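Local coordinates for protein RV1873 (Mycobacterium tuberculosis, PDB 2JEK) that is of unknown function but belongs to the DUF1810 family and folds into an all-helical, right-handed superhelix, at residues Leu111-Arg114 against Ala118-Asp121. Sequence-based numbering, arbitrary orientation.
Sequences LFAR and ANQD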
loop_
_atom_site.group_PDB
_atom_site.type_symbol
_atom_site.label_atom_id
_atom_site.label_comp_id
_atom_site.label_asym_id
_atom_site.label_seq_id
_atom_site.Cartn_x
_atom_site.Cartn_y
_atom_site.Cartn_z
ATOM N N LEU A 111 -5.856 5.226 -0.514
ATOM C CA LEU A 111 -5.535 5.675 -1.868
ATOM C C LEU A 111 -6.051 4.706 -2.930
ATOM O O LEU A 111 -6.767 5.108 -3.857
ATOM C CB LEU A 111 -4.020 5.835 -2.006
ATOM C CG LEU A 111 -3.484 6.077 -3.425
ATOM C CD1 LEU A 111 -4.053 7.353 -4.027
ATOM C CD2 LEU A 111 -1.960 6.108 -3.424
ATOM N N PHE A 112 -5.695 3.431 -2.808
ATOM C CA PHE A 112 -6.040 2.482 -3.861
ATOM C C PHE A 112 -7.533 2.165 -3.878
ATOM O O PHE A 112 -8.106 1.936 -4.943
ATOM C CB PHE A 112 -5.120 1.261 -3.815
ATOM C CG PHE A 112 -3.741 1.576 -4.301
ATOM C CD1 PHE A 112 -3.499 1.679 -5.673
ATOM C CD2 PHE A 112 -2.692 1.824 -3.413
ATOM C CE1 PHE A 112 -2.234 2.006 -6.156
ATOM C CE2 PHE A 112 -1.427 2.161 -3.891
ATOM C CZ PHE A 112 -1.190 2.247 -5.260
ATOM N N ALA A 113 -8.186 2.243 -2.725
ATOM C CA ALA A 113 -9.642 2.126 -2.692
ATOM C C ALA A 113 -10.343 3.250 -3.456
ATOM O O ALA A 113 -11.429 3.036 -4.007
ATOM C CB ALA A 113 -10.145 2.053 -1.259
ATOM N N ARG A 114 -9.738 4.436 -3.486
ATOM C CA ARG A 114 -10.307 5.575 -4.204
ATOM C C ARG A 114 -9.929 5.549 -5.677
ATOM O O ARG A 114 -10.568 6.206 -6.506
ATOM C CB ARG A 114 -9.871 6.896 -3.566
ATOM C CG ARG A 114 -10.362 7.135 -2.138
ATOM C CD ARG A 114 -11.813 7.578 -2.046
ATOM N NE ARG A 114 -12.207 7.820 -0.654
ATOM C CZ ARG A 114 -13.223 8.595 -0.278
ATOM N NH1 ARG A 114 -13.961 9.231 -1.184
ATOM N NH2 ARG A 114 -13.498 8.742 1.011
ATOM N N ALA A 118 -13.188 -1.397 -8.254
ATOM C CA ALA A 118 -12.846 -2.805 -8.035
ATOM C C ALA A 118 -11.869 -2.907 -6.854
ATOM O O ALA A 118 -10.709 -3.313 -6.990
ATOM C CB ALA A 118 -12.254 -3.413 -9.299
ATOM N N ASN A 119 -12.365 -2.511 -5.690
ATOM C CA ASN A 119 -11.510 -2.252 -4.537
ATOM C C ASN A 119 -11.822 -3.135 -3.352
ATOM O O ASN A 119 -11.456 -2.813 -2.226
ATOM C CB ASN A 119 -11.651 -0.787 -4.120
ATOM C CG ASN A 119 -13.096 -0.393 -3.799
ATOM O OD1 ASN A 119 -13.979 -1.249 -3.656
ATOM N ND2 ASN A 119 -13.329 0.904 -3.653
ATOM N N GLN A 120 -12.478 -4.258 -3.593
ATOM C CA GLN A 120 -13.009 -5.049 -2.509
ATOM C C GLN A 120 -11.946 -5.466 -1.493
ATOM O O GLN A 120 -12.207 -5.467 -0.301
ATOM C CB GLN A 120 -13.781 -6.258 -3.053
ATOM C CG GLN A 120 -13.007 -7.162 -4.030
ATOM C CD GLN A 120 -13.160 -6.784 -5.514
ATOM O OE1 GLN A 120 -12.843 -7.590 -6.397
ATOM N NE2 GLN A 120 -13.645 -5.574 -5.791
ATOM N N ASP A 121 -10.746 -5.801 -1.958
ATOM C CA ASP A 121 -9.713 -6.225 -1.019
ATOM C C ASP A 121 -9.162 -5.063 -0.183
ATOM O O ASP A 121 -8.900 -5.240 1.008
ATOM C CB ASP A 121 -8.593 -7.027 -1.689
ATOM C CG ASP A 121 -8.018 -6.353 -2.908
ATOM O OD1 ASP A 121 -8.562 -5.339 -3.398
ATOM O OD2 ASP A 121 -6.995 -6.875 -3.408
#
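Asn-119 and Ala-113 carry the whole contact between segments 111-114 and 118-121, joining the last turn of helix 101-115 to the residue just before helix 120-129. Its one polar link is a hydrogen bond from Asn-119 ND2 to Ala-113 O, 2.9 Å long and nearly straight, with an N-H...O angle of 170°. The donor lies in the carbonyl plane, on a lone pair, and the oxygen sits within the amide plane of Asn-119; the bond thus runs along both planes, although these are turned by roughly 47° against each other. A chi1 of 57° sets CG between the backbone N and the carbonyl carbon, and the amide can then reach across to the preceding helix. Packing is tightest behind this bond, where Asn-119 CB rests 3.8 Å from Ala-113 CA and the two CA atoms are 5.1 Å apart. Ala-113 CB lies 4.1 Å from Asn-119 ND2, and this methyl also touches Phe-122 and Val-123 of helix 120-129. Looser, exposed residues flank the contact: Ala-118 and Arg-114 each direct CB away from it, and Arg-114 packs on Val-139 and Leu-142 of helix 136-143 while its NH2 forms a salt bridge with Glu-134. Only 98 Å² is buried in all. Asn-119 occupies the N-cap position, but its side chain makes no capping bond. One ND2 N-H goes to Ala-113 O, so a side-chain donor preceding one helix meets a main-chain acceptor in the last turn of the other, tying together the two sides of the short helix-to-helix turn.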